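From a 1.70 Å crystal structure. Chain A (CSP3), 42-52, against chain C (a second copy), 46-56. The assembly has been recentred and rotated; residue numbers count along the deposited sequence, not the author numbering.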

ATOM      1  N   ASP A  42      -6.122 -13.891  -1.416  1.00 17.19           N
ATOM      2  CA  ASP A  42      -7.046 -12.724  -1.310  1.00 16.50           C
ATOM      3  C   ASP A  42      -6.292 -11.470  -0.832  1.00 15.99           C
ATOM      4  O   ASP A  42      -6.540 -10.370  -1.339  1.00 15.19           O
ATOM      5  CB  ASP A  42      -8.179 -12.960  -0.300  1.00 17.45           C
ATOM      6  CG  ASP A  42      -9.268 -13.864  -0.826  1.00 18.38           C
ATOM      7  OD1 ASP A  42      -9.420 -13.991  -2.071  1.00 18.44           O
ATOM      8  OD2 ASP A  42      -9.933 -14.507   0.014  1.00 20.00           O
ATOM      9  N   ARG A  43      -5.423 -11.656   0.162  1.00 16.66           N
ATOM     10  CA  ARG A  43      -4.643 -10.520   0.649  1.00 16.37           C
ATOM     11  C   ARG A  43      -3.730  -9.979  -0.443  1.00 15.88           C
ATOM     12  O   ARG A  43      -3.687  -8.782  -0.705  1.00 14.87           O
ATOM     13  CB  ARG A  43      -3.836 -10.908   1.894  1.00 17.61           C
ATOM     14  CG  ARG A  43      -2.925  -9.815   2.365  1.00 17.64           C
ATOM     15  CD  ARG A  43      -2.017 -10.299   3.467  1.00 19.12           C
ATOM     16  NE  ARG A  43      -1.198  -9.210   4.007  1.00 19.40           N
ATOM     17  CZ  ARG A  43      -0.231  -9.361   4.874  1.00 21.04           C
ATOM     18  NH1 ARG A  43       0.046 -10.552   5.397  1.00 22.40           N
ATOM     19  NH2 ARG A  43       0.427  -8.282   5.300  1.00 21.50           N
ATOM     20  N   GLU A  44      -2.988 -10.886  -1.083  1.00 16.82           N
ATOM     21  CA  GLU A  44      -2.044 -10.401  -2.088  1.00 17.71           C
ATOM     22  C   GLU A  44      -2.695  -9.779  -3.286  1.00 16.12           C
ATOM     23  O   GLU A  44      -2.203  -8.804  -3.854  1.00 15.00           O
ATOM     24  CB  GLU A  44      -1.107 -11.485  -2.522  1.00 20.41           C
ATOM     25  CG  GLU A  44       0.215 -10.963  -3.059  1.00 23.20           C
ATOM     26  CD  GLU A  44       1.385 -11.956  -2.943  1.00 26.00           C
ATOM     27  OE1 GLU A  44       1.192 -13.188  -3.149  1.00 30.23           O
ATOM     28  OE2 GLU A  44       2.538 -11.486  -2.670  1.00 29.78           O
ATOM     29  N   CYS A  45      -3.845 -10.324  -3.647  1.00 15.67           N
ATOM     30  CA  CYS A  45      -4.546  -9.853  -4.853  1.00 15.11           C
ATOM     31  C   CYS A  45      -5.198  -8.498  -4.593  1.00 14.42           C
ATOM     32  O   CYS A  45      -5.016  -7.591  -5.404  1.00 14.10           O
ATOM     33  CB  CYS A  45      -5.558 -10.894  -5.265  1.00 15.68           C
ATOM     34  SG  CYS A  45      -6.355 -10.498  -6.855  1.00 16.55           S
ATOM     35  N   ALA A  46      -5.819  -8.339  -3.432  1.00 14.39           N
ATOM     36  CA  ALA A  46      -6.391  -7.047  -3.073  1.00 14.40           C
ATOM     37  C   ALA A  46      -5.316  -5.964  -3.042  1.00 14.54           C
ATOM     38  O   ALA A  46      -5.469  -4.835  -3.562  1.00 14.23           O
ATOM     39  CB  ALA A  46      -7.076  -7.091  -1.736  1.00 15.28           C
ATOM     40  N   ASP A  47      -4.163  -6.318  -2.510  1.00 15.60           N
ATOM     41  CA  ASP A  47      -3.044  -5.361  -2.425  1.00 15.98           C
ATOM     42  C   ASP A  47      -2.481  -4.953  -3.811  1.00 15.30           C
ATOM     43  O   ASP A  47      -2.203  -3.778  -4.068  1.00 14.84           O
ATOM     44  CB  ASP A  47      -1.901  -5.911  -1.534  1.00 18.35           C
ATOM     45  CG  ASP A  47      -2.295  -6.034  -0.041  1.00 21.05           C
ATOM     46  OD1 ASP A  47      -3.385  -5.581   0.420  1.00 22.15           O
ATOM     47  OD2 ASP A  47      -1.433  -6.539   0.723  1.00 24.47           O
ATOM     48  N   ILE A  48      -2.283  -5.927  -4.707  1.00 14.24           N
ATOM     49  CA  ILE A  48      -1.747  -5.618  -6.030  1.00 13.91           C
ATOM     50  C   ILE A  48      -2.773  -4.854  -6.887  1.00 13.02           C
ATOM     51  O   ILE A  48      -2.370  -4.041  -7.697  1.00 12.57           O
ATOM     52  CB  ILE A  48      -1.191  -6.875  -6.786  1.00 14.56           C
ATOM     53  CG1 ILE A  48      -0.371  -6.503  -8.027  1.00 15.06           C
ATOM     54  CG2 ILE A  48      -2.266  -7.799  -7.243  1.00 14.60           C
ATOM     55  CD1 ILE A  48       0.962  -5.814  -7.724  1.00 16.42           C
ATOM     56  N   CYS A  49      -4.050  -5.175  -6.695  1.00 12.64           N
ATOM     57  CA  CYS A  49      -5.076  -4.429  -7.409  1.00 12.73           C
ATOM     58  C   CYS A  49      -5.076  -2.956  -7.007  1.00 12.76           C
ATOM     59  O   CYS A  49      -5.131  -2.101  -7.903  1.00 12.58           O
ATOM     60  CB  CYS A  49      -6.460  -5.033  -7.154  1.00 13.17           C
ATOM     61  SG  CYS A  49      -6.800  -6.529  -8.069  1.00 14.73           S
ATOM     62  N   ALA A  50      -4.897  -2.669  -5.709  1.00 12.82           N
ATOM     63  CA  ALA A  50      -4.767  -1.291  -5.260  1.00 13.24           C
ATOM     64  C   ALA A  50      -3.549  -0.582  -5.872  1.00 13.29           C
ATOM     65  O   ALA A  50      -3.600   0.572  -6.325  1.00 13.15           O
ATOM     66  CB  ALA A  50      -4.697  -1.249  -3.763  1.00 14.04           C
ATOM     67  N   LEU A  51      -2.419  -1.288  -5.951  1.00 13.27           N
ATOM     68  CA  LEU A  51      -1.234  -0.748  -6.600  1.00 13.76           C
ATOM     69  C   LEU A  51      -1.418  -0.472  -8.095  1.00 13.10           C
ATOM     70  O   LEU A  51      -0.907   0.545  -8.646  1.00 13.50           O
ATOM     71  CB  LEU A  51      -0.038  -1.702  -6.422  1.00 14.87           C
ATOM     72  CG  LEU A  51       1.314  -1.204  -7.000  1.00 16.50           C
ATOM     73  CD1 LEU A  51       1.852  -0.107  -6.147  1.00 17.95           C
ATOM     74  CD2 LEU A  51       2.342  -2.343  -7.060  1.00 17.75           C
ATOM     75  N   ALA A  52      -2.066  -1.417  -8.795  1.00 12.10           N
ATOM     76  CA  ALA A  52      -2.343  -1.216 -10.223  1.00 11.96           C
ATOM     77  C   ALA A  52      -3.244   0.017 -10.457  1.00 11.66           C
ATOM     78  O   ALA A  52      -2.974   0.819 -11.360  1.00 12.06           O
ATOM     79  CB  ALA A  52      -2.954  -2.470 -10.827  1.00 11.73           C
TER
ATOM     80  N   ALA C  46       9.939   3.374  -4.680  1.00 16.66           N
ATOM     81  CA  ALA C  46       9.700   3.180  -3.244  1.00 16.51           C
ATOM     82  C   ALA C  46       8.509   2.252  -3.031  1.00 16.34           C
ATOM     83  O   ALA C  46       8.539   1.380  -2.144  1.00 15.64           O
ATOM     84  CB  ALA C  46       9.459   4.512  -2.549  1.00 17.44           C
ATOM     85  N   ASP C  47       7.493   2.375  -3.885  1.00 16.51           N
ATOM     86  CA  ASP C  47       6.265   1.553  -3.732  1.00 16.70           C
ATOM     87  C   ASP C  47       6.542   0.094  -4.077  1.00 16.24           C
ATOM     88  O   ASP C  47       6.111  -0.794  -3.334  1.00 15.63           O
ATOM     89  CB  ASP C  47       5.105   2.112  -4.546  1.00 18.04           C
ATOM     90  CG  ASP C  47       4.547   3.435  -3.972  1.00 19.46           C
ATOM     91  OD1 ASP C  47       4.992   3.957  -2.883  1.00 20.78           O
ATOM     92  OD2 ASP C  47       3.710   4.028  -4.688  1.00 20.54           O
ATOM     93  N   ILE C  48       7.285  -0.159  -5.159  1.00 15.77           N
ATOM     94  CA  ILE C  48       7.581  -1.532  -5.527  1.00 16.01           C
ATOM     95  C   ILE C  48       8.566  -2.187  -4.557  1.00 14.95           C
ATOM     96  O   ILE C  48       8.477  -3.373  -4.295  1.00 14.71           O
ATOM     97  CB  ILE C  48       8.047  -1.667  -6.976  1.00 17.16           C
ATOM     98  CG1 ILE C  48       8.075  -3.111  -7.451  1.00 17.61           C
ATOM     99  CG2 ILE C  48       9.451  -1.136  -7.182  1.00 18.50           C
ATOM    100  CD1 ILE C  48       6.675  -3.721  -7.626  1.00 18.49           C
ATOM    101  N   CYS C  49       9.473  -1.414  -3.990  1.00 14.77           N
ATOM    102  CA  CYS C  49      10.397  -1.946  -2.998  1.00 14.70           C
ATOM    103  C   CYS C  49       9.611  -2.426  -1.790  1.00 13.95           C
ATOM    104  O   CYS C  49       9.920  -3.461  -1.207  1.00 13.87           O
ATOM    105  CB  CYS C  49      11.447  -0.916  -2.552  1.00 15.52           C
ATOM    106  SG  CYS C  49      12.790  -0.712  -3.746  1.00 17.02           S
ATOM    107  N   ALA C  50       8.619  -1.650  -1.368  1.00 13.51           N
ATOM    108  CA  ALA C  50       7.823  -2.067  -0.262  1.00 13.59           C
ATOM    109  C   ALA C  50       7.102  -3.359  -0.549  1.00 13.55           C
ATOM    110  O   ALA C  50       6.919  -4.206   0.346  1.00 13.94           O
ATOM    111  CB  ALA C  50       6.850  -0.945   0.112  1.00 14.00           C
ATOM    112  N   LEU C  51       6.595  -3.491  -1.779  1.00 13.40           N
ATOM    113  CA  LEU C  51       5.867  -4.700  -2.175  1.00 13.47           C
ATOM    114  C   LEU C  51       6.775  -5.904  -2.172  1.00 13.23           C
ATOM    115  O   LEU C  51       6.363  -6.976  -1.741  1.00 13.41           O
ATOM    116  CB  LEU C  51       5.216  -4.469  -3.562  1.00 14.07           C
ATOM    117  CG  LEU C  51       4.407  -5.658  -4.080  1.00 14.92           C
ATOM    118  CD1 LEU C  51       3.104  -5.755  -3.302  1.00 15.77           C
ATOM    119  CD2 LEU C  51       4.090  -5.520  -5.551  1.00 15.50           C
ATOM    120  N   ALA C  52       8.018  -5.716  -2.644  1.00 12.44           N
ATOM    121  CA  ALA C  52       8.988  -6.777  -2.628  1.00 12.63           C
ATOM    122  C   ALA C  52       9.336  -7.222  -1.193  1.00 12.84           C
ATOM    123  O   ALA C  52       9.373  -8.414  -0.917  1.00 13.13           O
ATOM    124  CB  ALA C  52      10.223  -6.342  -3.381  1.00 12.56           C
ATOM    125  N   VAL C  53       9.522  -6.276  -0.280  1.00 12.78           N
ATOM    126  CA  VAL C  53       9.706  -6.617   1.131  1.00 13.61           C
ATOM    127  C   VAL C  53       8.554  -7.470   1.655  1.00 14.32           C
ATOM    128  O   VAL C  53       8.737  -8.500   2.282  1.00 14.87           O
ATOM    129  CB  VAL C  53       9.916  -5.359   1.979  1.00 13.75           C
ATOM    130  CG1 VAL C  53       9.906  -5.698   3.473  1.00 14.82           C
ATOM    131  CG2 VAL C  53      11.240  -4.663   1.592  1.00 13.65           C
ATOM    132  N   LYS C  54       7.328  -7.043   1.382  1.00 14.42           N
ATOM    133  CA  LYS C  54       6.181  -7.792   1.861  1.00 15.77           C
ATOM    134  C   LYS C  54       6.151  -9.196   1.255  1.00 15.85           C
ATOM    135  O   LYS C  54       5.844 -10.168   1.943  1.00 16.40           O
ATOM    136  CB  LYS C  54       4.901  -7.040   1.529  1.00 16.91           C
ATOM    137  CG  LYS C  54       3.634  -7.696   2.062  1.00 19.41           C
ATOM    138  CD  LYS C  54       2.368  -7.032   1.552  1.00 21.64           C
ATOM    139  CE  LYS C  54       2.441  -5.552   1.307  1.00 22.74           C
ATOM    140  NZ  LYS C  54       1.059  -4.994   1.102  1.00 24.81           N
ATOM    141  N   ALA C  55       6.475  -9.295  -0.018  1.00 15.11           N
ATOM    142  CA  ALA C  55       6.472 -10.593  -0.708  1.00 15.66           C
ATOM    143  C   ALA C  55       7.499 -11.544  -0.101  1.00 16.35           C
ATOM    144  O   ALA C  55       7.209 -12.700   0.111  1.00 17.00           O
ATOM    145  CB  ALA C  55       6.735 -10.393  -2.181  1.00 15.54           C
ATOM    146  N   MET C  56       8.686 -11.028   0.195  1.00 16.26           N
ATOM    147  CA  MET C  56       9.707 -11.857   0.804  1.00 17.57           C
ATOM    148  C   MET C  56       9.330 -12.237   2.227  1.00 18.63           C
ATOM    149  O   MET C  56       9.559 -13.363   2.642  1.00 20.21           O
ATOM    150  CB  MET C  56      11.058 -11.150   0.747  1.00 17.61           C
ATOM    151  CG  MET C  56      11.583 -11.024  -0.682  1.00 17.40           C
ATOM    152  SD  MET C  56      13.227 -10.269  -0.750  1.00 18.44           S
ATOM    153  CE  MET C  56      12.801  -8.527  -0.847  1.00 16.61           C
TER

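Two helical segments from two copies of CSP3 lie side by side and almost exactly antiparallel, with 173° between their N-to-C directions. Each segment is an interior piece of a longer helix, held by regular i to i+4 backbone hydrogen bonds such as Leu51(A) N to Asp47(A) O (3.1 Å) and Lys54(C) N to Ala50(C) O (3.0 Å). These bonds occupy the main chain, and the contact between the helices is made by side chains. The axes come no closer than 12.1 Å, a wide spacing that side chains must bridge, and the area buried between the segments is a modest 329 Å². The antiparallel register sets Glu44(A) against Ala55(C), Ile48(A) against Leu51(C) and Leu51(A) against Asp47(C), with CA-to-CA distances of 8.6, 8.6 and 8.4 Å; residue numbers rise on one helix as they fall on the other.

The two copies of Leu51 meet, with Leu51(A) near the end of the contact where Asp47(C) lies. Both point their CA-to-CB bonds toward the opposing helix and share the same rotamer, t for chi1 and p for chi2, so that CD2 of Leu51(A) reaches within 3.9 Å of CD2 of Leu51(C). Ile48(A) leaves its backbone sideways, but its end turns inward, and its CD1 packs 3.8 Å from the same CD2 of Leu51(C). One methyl group of Leu51(C) therefore touches two apolar residues of chain A. Leu51(A) also extends CD1 to 4.3 Å from CB of Asp47(C), resting near the aliphatic base of an acidic side chain whose OD2 is hydrogen-bonded to a residue just beyond one of the two stretches.

The polar link lies between Lys54(C) and Asp47(A), whose CA-to-CB bonds both point toward the other helix. Lys54(C) NZ donates a hydrogen bond to Asp47(A) OD2 at 3.0 Å, and the opposite charges make this a salt bridge. The lysine reaches across with chi1, chi2 and chi4 all t, but its chi3 of -33° lies between wells and bends the chain. The other carboxylate oxygen of Asp47(A), OD1, is hydrogen-bonded elsewhere in the structure, so both oxygens have partners.

Two looser contacts complete the picture. Arg43(A) stretches out with chi1 through chi3 all t, bringing NH2 to 4.4 Å from CD of Lys54(C), an approach oblique to the guanidinium; NH1 and NH2 find their hydrogen bonds elsewhere. Glu44(A) OE2 lies 4.4 Å from Ala55(C) CB, a contact with a methyl group that offers it no hydrogen bond.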